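Local coordinates for conserved hypothetical protein (Caulobacter vibrioides, PDB 1XFJ) that probably acts as a purine nucleoside phosphorylase of the YfiH/LACC1 family, cleaving inosine and methylthioadenosine with phosphate and deaminating adenosine, at residues H22-R27 against T160-P165; G34-L39 against S45-A50; V225-R230 against E234-N239. All blocks are in the same frame, centred on the assembly; numbering follows the deposited sequence.

Contact 1 (H22-R27 against T160-P165); sequences HAFFTR and TGVVGP
Val162 is the first residue of 160-165 to meet Phe24, the one residue of strand 20-25 that carries this contact. Its CG1 methyl lies 3.8 Å from Phe24 CZ. That methyl stands anti to the backbone N of Val162 (chi1 177°), which brings it to the far end of the ring. The carbonyl of the same residue also comes close: Val162 O is 3.7 Å from Phe24 CZ, at the ring edge and near the ring plane. Val163 turns its side chain the other way, against Ala115 of strand 115-121, and offers little more than its carbonyl carbon. Gly164 then passes across one face of the ring. Its CA is 3.6 Å from the centroid of the Phe24 ring and 22° off the normal, a CH-pi contact displaced toward the CE1 side. The nearest pair is Phe24 CE1 and Gly164 CA at 3.3 Å. With no side chain in the way, the backbone can come this close to the ring face. Pro165 follows at the root of the aromatic side chain: its CD packs 3.5 Å from Phe24 CB and approaches the ring obliquely. No hydrogen bond crosses between the two segments, and the fit depends on shape and apolar surface. Pro116 and Leu118 of strand 115-121 and Val9 of strand 8-9 also touch Phe24. The two strands belong to different sheets. Strand 20-25 lies between 8-9 and 253-259, and strand 160-163 between 115-121 and 221-224. Phe24 is therefore part of the core between the two mixed sheets, the two inner layers of the alpha-beta-beta-alpha architecture of this protein.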
loop_
_atom_site.group_PDB
_atom_site.type_symbol
_atom_site.label_atom_id
_atom_site.label_comp_id
_atom_site.label_asym_id
_atom_site.label_seq_id
_atom_site.Cartn_x
_atom_site.Cartn_y
_atom_site.Cartn_z
ATOM N N HIS A 22 -9.640 1.362 9.170
ATOM C CA HIS A 22 -8.503 1.421 8.257
ATOM C C HIS A 22 -7.328 2.088 8.942
ATOM O O HIS A 22 -7.491 2.773 9.950
ATOM C CB HIS A 22 -8.852 2.268 7.040
ATOM C CG HIS A 22 -8.788 3.738 7.308
ATOM N ND1 HIS A 22 -7.775 4.540 6.826
ATOM C CD2 HIS A 22 -9.580 4.542 8.057
ATOM C CE1 HIS A 22 -7.946 5.774 7.267
ATOM N NE2 HIS A 22 -9.033 5.802 8.017
ATOM N N ALA A 23 -6.145 1.917 8.360
ATOM C CA ALA A 23 -4.954 2.534 8.909
ATOM C C ALA A 23 -3.731 2.316 8.045
ATOM O O ALA A 23 -3.538 1.243 7.476
ATOM C CB ALA A 23 -4.682 2.005 10.310
ATOM N N PHE A 24 -2.928 3.367 7.935
ATOM C CA PHE A 24 -1.663 3.316 7.218
ATOM C C PHE A 24 -0.700 3.377 8.400
ATOM O O PHE A 24 -0.546 4.421 9.031
ATOM C CB PHE A 24 -1.494 4.547 6.323
ATOM C CG PHE A 24 -2.469 4.603 5.179
ATOM C CD1 PHE A 24 -2.317 3.768 4.074
ATOM C CD2 PHE A 24 -3.551 5.479 5.212
ATOM C CE1 PHE A 24 -3.232 3.807 3.015
ATOM C CE2 PHE A 24 -4.469 5.527 4.163
ATOM C CZ PHE A 24 -4.309 4.688 3.061
ATOM N N PHE A 25 -0.077 2.251 8.722
ATOM C CA PHE A 25 0.823 2.211 9.862
ATOM C C PHE A 25 2.177 2.852 9.614
ATOM O O PHE A 25 2.586 3.062 8.468
ATOM C CB PHE A 25 0.984 0.763 10.332
ATOM C CG PHE A 25 -0.272 0.194 10.924
ATOM C CD1 PHE A 25 -0.612 0.472 12.244
ATOM C CD2 PHE A 25 -1.159 -0.539 10.139
ATOM C CE1 PHE A 25 -1.824 0.034 12.778
ATOM C CE2 PHE A 25 -2.376 -0.982 10.659
ATOM C CZ PHE A 25 -2.710 -0.694 11.984
ATOM N N THR A 26 2.855 3.182 10.709
ATOM C CA THR A 26 4.174 3.789 10.646
ATOM C C THR A 26 5.192 2.750 11.104
ATOM O O THR A 26 4.858 1.574 11.289
ATOM C CB THR A 26 4.279 5.036 11.561
ATOM O OG1 THR A 26 4.297 4.628 12.935
ATOM C CG2 THR A 26 3.095 5.970 11.330
ATOM N N ARG A 27 6.434 3.183 11.286
ATOM C CA ARG A 27 7.494 2.286 11.722
ATOM C C ARG A 27 7.496 2.161 13.244
ATOM O O ARG A 27 8.186 1.312 13.801
ATOM C CB ARG A 27 8.853 2.820 11.258
ATOM C CG ARG A 27 9.270 4.110 11.947
ATOM C CD ARG A 27 10.624 4.578 11.451
ATOM N NE ARG A 27 11.653 3.559 11.646
ATOM C CZ ARG A 27 12.861 3.613 11.098
ATOM N NH1 ARG A 27 13.192 4.638 10.324
ATOM N NH2 ARG A 27 13.737 2.638 11.314
ATOM N N THR A 160 -14.474 4.468 -2.702
ATOM C CA THR A 160 -13.585 5.510 -2.201
ATOM C C THR A 160 -12.209 4.846 -2.158
ATOM O O THR A 160 -12.073 3.709 -1.695
ATOM C CB THR A 160 -13.977 5.980 -0.777
ATOM O OG1 THR A 160 -15.207 6.710 -0.836
ATOM C CG2 THR A 160 -12.897 6.882 -0.187
ATOM N N GLY A 161 -11.199 5.546 -2.665
ATOM C CA GLY A 161 -9.853 5.000 -2.682
ATOM C C GLY A 161 -8.843 6.010 -2.180
ATOM O O GLY A 161 -8.826 7.158 -2.625
ATOM N N VAL A 162 -7.996 5.582 -1.252
ATOM C CA VAL A 162 -6.995 6.468 -0.677
ATOM C C VAL A 162 -5.588 5.912 -0.797
ATOM O O VAL A 162 -5.344 4.741 -0.496
ATOM C CB VAL A 162 -7.285 6.728 0.816
ATOM C CG1 VAL A 162 -6.195 7.605 1.419
ATOM C CG2 VAL A 162 -8.648 7.377 0.970
ATOM N N VAL A 163 -4.667 6.762 -1.235
ATOM C CA VAL A 163 -3.269 6.377 -1.378
ATOM C C VAL A 163 -2.572 6.743 -0.072
ATOM O O VAL A 163 -2.721 7.857 0.420
ATOM C CB VAL A 163 -2.610 7.133 -2.551
ATOM C CG1 VAL A 163 -1.185 6.640 -2.760
ATOM C CG2 VAL A 163 -3.435 6.928 -3.817
ATOM N N GLY A 164 -1.811 5.808 0.491
ATOM C CA GLY A 164 -1.142 6.080 1.749
ATOM C C GLY A 164 0.270 6.614 1.627
ATOM O O GLY A 164 0.674 7.092 0.563
ATOM N N PRO A 165 1.047 6.554 2.719
ATOM C CA PRO A 165 2.428 7.040 2.703
ATOM C C PRO A 165 3.207 6.282 1.636
ATOM O O PRO A 165 3.041 5.076 1.479
ATOM C CB PRO A 165 2.928 6.718 4.112
ATOM C CG PRO A 165 1.671 6.734 4.943
ATOM C CD PRO A 165 0.693 6.014 4.043
#

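Contact 2 (G34-L39 against S45-A50); sequences GIYDSL and SQDEPA
The Tyr36 ring is sandwiched between Asp47 and its own neighbour Ile35. Asp47 CB sits over the centre of one face, 3.5 Å from the ring centroid and only 8° off the normal, a CH-pi contact. Ile35 CG1 covers the centre of the opposite face, 3.6 Å above the plane. The carboxylate of Asp47 continues across the ring toward its root and lies almost parallel to it. Its CG is 3.5 Å from Tyr36 CG, and its OD2 reaches 3.5 Å from Tyr36 CB. This follows from the Asp47 torsion, which sets CG anti to the backbone N (chi1 -172°) and lays the acid group along the ring. At the other end Tyr36 OH touches Gln46 CB at 3.4 Å. Ser45 CB approaches the ring obliquely and more loosely. Tyr36 OH is hydrogen-bonded to Asp249 OD2, which also accepts a bond from Gln46 N, so one outside carboxylate ties both segments together. Asp47 OD2 is held by Ser32 OG and Asn40 ND2. Glu48 N points to Asp47 OD1 at 2.6 Å, a bent bond that meets the oxygen from above the carboxylate plane. Ser45 OG takes a weak bond from Asp47 N, and it is also bonded to Gly42 O and Asn40 ND2. The carboxylate is thus gripped at both oxygens just before helix 49-62. These donors, and perhaps the helix start, would probably favour its charged form and may offset the cost of laying an anion on the ring face.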
loop_
_atom_site.group_PDB
_atom_site.type_symbol
_atom_site.label_atom_id
_atom_site.label_comp_id
_atom_site.label_asym_id
_atom_site.label_seq_id
_atom_site.Cartn_x
_atom_site.Cartn_y
_atom_site.Cartn_z
ATOM N N GLY A 34 17.352 -2.530 15.304
ATOM C CA GLY A 34 18.212 -2.061 14.233
ATOM C C GLY A 34 17.506 -1.331 13.109
ATOM O O GLY A 34 16.682 -0.445 13.341
ATOM N N ILE A 35 17.842 -1.700 11.878
ATOM C CA ILE A 35 17.237 -1.068 10.714
ATOM C C ILE A 35 15.735 -1.327 10.653
ATOM O O ILE A 35 15.000 -0.602 9.984
ATOM C CB ILE A 35 17.879 -1.574 9.402
ATOM C CG1 ILE A 35 17.694 -3.086 9.274
ATOM C CG2 ILE A 35 19.358 -1.220 9.380
ATOM C CD1 ILE A 35 18.103 -3.637 7.920
ATOM N N TYR A 36 15.280 -2.354 11.364
ATOM C CA TYR A 36 13.863 -2.711 11.370
ATOM C C TYR A 36 13.123 -2.030 12.517
ATOM O O TYR A 36 11.914 -2.223 12.687
ATOM C CB TYR A 36 13.713 -4.228 11.518
ATOM C CG TYR A 36 14.515 -5.020 10.511
ATOM C CD1 TYR A 36 14.169 -5.021 9.163
ATOM C CD2 TYR A 36 15.632 -5.755 10.905
ATOM C CE1 TYR A 36 14.918 -5.734 8.227
ATOM C CE2 TYR A 36 16.387 -6.470 9.985
ATOM C CZ TYR A 36 16.028 -6.456 8.648
ATOM O OH TYR A 36 16.790 -7.156 7.741
ATOM N N ASP A 37 13.855 -1.220 13.278
ATOM C CA ASP A 37 13.333 -0.523 14.454
ATOM C C ASP A 37 11.820 -0.443 14.625
ATOM O O ASP A 37 11.138 0.389 14.035
ATOM C CB ASP A 37 13.960 0.873 14.560
ATOM C CG ASP A 37 13.467 1.653 15.777
ATOM O OD1 ASP A 37 13.081 1.028 16.789
ATOM O OD2 ASP A 37 13.477 2.901 15.723
ATOM N N SER A 38 11.278 -1.391 15.414
ATOM C CA SER A 38 9.904 -1.451 15.898
ATOM C C SER A 38 9.012 -2.230 14.938
ATOM O O SER A 38 8.967 -3.462 14.909
ATOM C CB SER A 38 9.350 -0.042 16.114
ATOM O OG SER A 38 8.571 0.026 17.295
ATOM N N LEU A 39 8.076 -1.510 14.245
ATOM C CA LEU A 39 6.998 -2.157 13.492
ATOM C C LEU A 39 7.189 -2.703 12.081
ATOM O O LEU A 39 6.494 -2.296 11.147
ATOM C CB LEU A 39 5.774 -1.241 13.512
ATOM C CG LEU A 39 4.411 -1.935 13.496
ATOM C CD1 LEU A 39 4.240 -2.771 14.759
ATOM C CD2 LEU A 39 3.315 -0.883 13.409
ATOM N N SER A 45 11.498 -10.425 4.913
ATOM C CA SER A 45 12.689 -9.648 5.251
ATOM C C SER A 45 13.703 -10.499 6.006
ATOM O O SER A 45 13.459 -11.675 6.278
ATOM C CB SER A 45 12.309 -8.433 6.101
ATOM O OG SER A 45 11.935 -8.822 7.412
ATOM N N GLN A 46 14.837 -9.897 6.348
ATOM C CA GLN A 46 15.893 -10.600 7.065
ATOM C C GLN A 46 15.865 -10.320 8.567
ATOM O O GLN A 46 16.824 -10.597 9.286
ATOM C CB GLN A 46 17.251 -10.231 6.458
ATOM C CG GLN A 46 17.460 -10.849 5.074
ATOM C CD GLN A 46 18.645 -10.268 4.324
ATOM O OE1 GLN A 46 18.581 -9.156 3.799
ATOM N NE2 GLN A 46 19.737 -11.018 4.274
ATOM N N ASP A 47 14.741 -9.780 9.030
ATOM C CA ASP A 47 14.540 -9.461 10.444
ATOM C C ASP A 47 14.245 -10.771 11.178
ATOM O O ASP A 47 14.085 -11.814 10.542
ATOM C CB ASP A 47 13.348 -8.502 10.565
ATOM C CG ASP A 47 13.163 -7.943 11.968
ATOM O OD1 ASP A 47 14.017 -8.180 12.844
ATOM O OD2 ASP A 47 12.148 -7.246 12.184
ATOM N N GLU A 48 14.192 -10.720 12.509
ATOM C CA GLU A 48 13.875 -11.903 13.307
ATOM C C GLU A 48 12.415 -12.254 13.031
ATOM O O GLU A 48 11.521 -11.437 13.265
ATOM C CB GLU A 48 14.040 -11.610 14.802
ATOM C CG GLU A 48 15.472 -11.543 15.298
ATOM C CD GLU A 48 16.158 -12.897 15.313
ATOM O OE1 GLU A 48 15.458 -13.933 15.229
ATOM O OE2 GLU A 48 17.404 -12.923 15.424
ATOM N N PRO A 49 12.151 -13.475 12.540
ATOM C CA PRO A 49 10.786 -13.917 12.233
ATOM C C PRO A 49 9.815 -13.731 13.394
ATOM O O PRO A 49 8.679 -13.300 13.200
ATOM C CB PRO A 49 10.973 -15.390 11.872
ATOM C CG PRO A 49 12.354 -15.421 11.303
ATOM C CD PRO A 49 13.117 -14.555 12.274
ATOM N N ALA A 50 10.267 -14.055 14.600
ATOM C CA ALA A 50 9.418 -13.931 15.778
ATOM C C ALA A 50 8.998 -12.489 16.025
ATOM O O ALA A 50 7.862 -12.228 16.418
ATOM C CB ALA A 50 10.138 -14.486 17.005
#

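Contact 3 (V225-R230 against E234-N239); sequences VGRDTR and EWFFSN. With ACT (acetate ion), chain B.
Ser238 OG lies 3.4 Å from Arg230 CA and is gripped by Asp113 OD1 and by Arg241 N, the latter as the N-cap of helix 239-244. Asp113 OD1 also bonds Thr229 OG1, and so bridges two segments that share no direct hydrogen bond. Phe236 wedges beside Thr229: its CB is 3.6 Å from Thr229 CA, and the two side chains cross at about a right angle. Thr229 CB leans on the carbonyl of Phe237, 3.6 Å from Phe237 O, a buried oxygen that has no polar partner in the model. Arg227 closes the other end. Its chain bends at chi2 and chi3 (-61° and -69°), which turns one face of the guanidinium to the CE2-CZ rim of Phe236, the two planes 66° apart. Phe236 CZ lies about 4.0 Å from the guanidinium plane, toward the rim. Arg227 NH2 comes 3.4 Å from Trp235 CD1, with the guanidinium and indole planes almost perpendicular. An acetate, probably from the crystallisation liquor, meets the guanidinium edge. Its O atom is 3.2 Å from Arg227 NH2 and lies over the indole face; the bonds from NH1 are weak. Arg227 NE forms a salt bridge with Glu232. Both segments belong to the long link between strand 221-224 and helix 239-244. Arg241 of that helix binds the carbonyls of Thr229, Arg230 and Phe236, while Phe236 rests on Leu253 of strand 253-259 and Val9 of strand 8-9.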
loop_
_atom_site.group_PDB
_atom_site.type_symbol
_atom_site.label_atom_id
_atom_site.label_comp_id
_atom_site.label_asym_id
_atom_site.label_seq_id
_atom_site.Cartn_x
_atom_site.Cartn_y
_atom_site.Cartn_z
ATOM N N VAL A 225 -2.630 10.766 1.270
ATOM C CA VAL A 225 -2.432 11.309 2.612
ATOM C C VAL A 225 -1.269 12.297 2.677
ATOM O O VAL A 225 -1.079 12.980 3.683
ATOM C CB VAL A 225 -2.208 10.184 3.645
ATOM C CG1 VAL A 225 -3.427 9.276 3.681
ATOM C CG2 VAL A 225 -0.956 9.393 3.302
ATOM N N GLY A 226 -0.489 12.360 1.603
ATOM C CA GLY A 226 0.617 13.299 1.549
ATOM C C GLY A 226 1.761 13.113 2.529
ATOM O O GLY A 226 2.283 14.094 3.064
ATOM N N ARG A 227 2.151 11.868 2.775
ATOM C CA ARG A 227 3.268 11.584 3.672
ATOM C C ARG A 227 4.349 10.904 2.830
ATOM O O ARG A 227 4.068 9.947 2.107
ATOM C CB ARG A 227 2.821 10.676 4.827
ATOM C CG ARG A 227 1.760 11.300 5.740
ATOM C CD ARG A 227 2.276 12.576 6.404
ATOM N NE ARG A 227 3.319 12.298 7.389
ATOM C CZ ARG A 227 3.090 11.900 8.638
ATOM N NH1 ARG A 227 1.847 11.735 9.072
ATOM N NH2 ARG A 227 4.108 11.658 9.454
ATOM N N ASP A 228 5.578 11.415 2.921
ATOM C CA ASP A 228 6.718 10.913 2.145
ATOM C C ASP A 228 7.575 9.943 2.962
ATOM O O ASP A 228 8.283 10.352 3.879
ATOM C CB ASP A 228 7.575 12.103 1.701
ATOM C CG ASP A 228 8.599 11.740 0.641
ATOM O OD1 ASP A 228 9.051 10.580 0.600
ATOM O OD2 ASP A 228 8.965 12.637 -0.146
ATOM N N THR A 229 7.522 8.663 2.609
ATOM C CA THR A 229 8.279 7.639 3.325
ATOM C C THR A 229 9.785 7.890 3.355
ATOM O O THR A 229 10.432 7.723 4.391
ATOM C CB THR A 229 8.038 6.251 2.705
ATOM O OG1 THR A 229 8.269 6.315 1.292
ATOM C CG2 THR A 229 6.609 5.795 2.965
ATOM N N ARG A 230 10.341 8.289 2.218
ATOM C CA ARG A 230 11.775 8.537 2.124
ATOM C C ARG A 230 12.225 9.737 2.943
ATOM O O ARG A 230 13.288 9.712 3.568
ATOM C CB ARG A 230 12.170 8.739 0.658
ATOM C CG ARG A 230 13.663 8.953 0.420
ATOM C CD ARG A 230 14.043 10.424 0.494
ATOM N NE ARG A 230 15.456 10.645 0.198
ATOM C CZ ARG A 230 16.446 10.462 1.067
ATOM N NH1 ARG A 230 16.184 10.055 2.303
ATOM N NH2 ARG A 230 17.702 10.683 0.700
ATOM N N GLU A 234 11.607 9.493 10.621
ATOM C CA GLU A 234 11.048 9.429 11.968
ATOM C C GLU A 234 9.845 8.492 12.005
ATOM O O GLU A 234 9.626 7.777 12.987
ATOM C CB GLU A 234 10.604 10.829 12.408
ATOM C CG GLU A 234 9.847 10.875 13.737
ATOM C CD GLU A 234 9.229 12.238 14.019
ATOM O OE1 GLU A 234 9.495 13.188 13.250
ATOM O OE2 GLU A 234 8.477 12.365 15.013
ATOM N N TRP A 235 9.081 8.490 10.918
ATOM C CA TRP A 235 7.865 7.692 10.843
ATOM C C TRP A 235 7.809 6.541 9.850
ATOM O O TRP A 235 6.997 5.635 10.020
ATOM C CB TRP A 235 6.677 8.612 10.555
ATOM C CG TRP A 235 6.469 9.666 11.581
ATOM C CD1 TRP A 235 6.756 10.997 11.469
ATOM C CD2 TRP A 235 5.930 9.479 12.891
ATOM N NE1 TRP A 235 6.425 11.653 12.633
ATOM C CE2 TRP A 235 5.916 10.743 13.523
ATOM C CE3 TRP A 235 5.455 8.364 13.594
ATOM C CZ2 TRP A 235 5.447 10.923 14.825
ATOM C CZ3 TRP A 235 4.987 8.545 14.892
ATOM C CH2 TRP A 235 4.987 9.815 15.492
ATOM N N PHE A 236 8.650 6.555 8.822
ATOM C CA PHE A 236 8.556 5.500 7.814
ATOM C C PHE A 236 9.839 4.818 7.367
ATOM O O PHE A 236 10.912 5.422 7.365
ATOM C CB PHE A 236 7.866 6.064 6.567
ATOM C CG PHE A 236 6.576 6.779 6.861
ATOM C CD1 PHE A 236 5.465 6.079 7.327
ATOM C CD2 PHE A 236 6.481 8.157 6.701
ATOM C CE1 PHE A 236 4.276 6.743 7.633
ATOM C CE2 PHE A 236 5.297 8.834 7.003
ATOM C CZ PHE A 236 4.194 8.125 7.471
ATOM N N PHE A 237 9.706 3.545 6.996
ATOM C CA PHE A 237 10.816 2.765 6.463
ATOM C C PHE A 237 10.867 3.230 5.007
ATOM O O PHE A 237 9.858 3.704 4.478
ATOM C CB PHE A 237 10.505 1.266 6.472
ATOM C CG PHE A 237 10.388 0.663 7.843
ATOM C CD1 PHE A 237 11.448 0.722 8.739
ATOM C CD2 PHE A 237 9.224 0.004 8.223
ATOM C CE1 PHE A 237 11.349 0.130 9.999
ATOM C CE2 PHE A 237 9.115 -0.589 9.476
ATOM C CZ PHE A 237 10.181 -0.525 10.367
ATOM N N SER A 238 12.015 3.086 4.358
ATOM C CA SER A 238 12.151 3.508 2.964
ATOM C C SER A 238 13.216 2.715 2.216
ATOM O O SER A 238 14.391 2.734 2.589
ATOM C CB SER A 238 12.494 4.997 2.896
ATOM O OG SER A 238 12.789 5.389 1.564
ATOM N N ASN A 239 12.800 2.019 1.162
ATOM C CA ASN A 239 13.724 1.234 0.351
ATOM C C ASN A 239 14.780 2.143 -0.281
ATOM O O ASN A 239 15.964 1.791 -0.347
ATOM C CB ASN A 239 12.946 0.482 -0.738
ATOM C CG ASN A 239 13.854 -0.164 -1.774
ATOM O OD1 ASN A 239 14.758 -0.932 -1.443
ATOM N ND2 ASN A 239 13.609 0.144 -3.040
HETATM C C ACT B . 1.578 10.398 12.366
HETATM O O ACT B . 2.515 11.224 12.241
HETATM O OXT ACT B . 0.388 10.464 11.908
HETATM C CH3 ACT B . 1.893 9.150 13.164
#

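Overall arrangement
From the N terminus, strand 20-25 supplies the first half of contact 1, and the chain returns to it only at strand 160-163. Contact 2 lies wholly within this long excursion. It closes a short turn leading into helix 49-62. Contact 3 follows in series. All three touch. Arg27 O is 2.9 Å from Leu39 N in contact 2, and Arg27 N is 2.8 Å from Trp235 O in contact 3. Phe237 of contact 3 packs its ring against the carbonyl oxygens of Ile35, Tyr36, Asp37 and Leu39 in contact 2. Val163 O reaches Val225 N at 3.0 Å. Together they tie the two mixed sheets to the loop before helix 49-62 and the loop between strand 221-224 and helix 239-244.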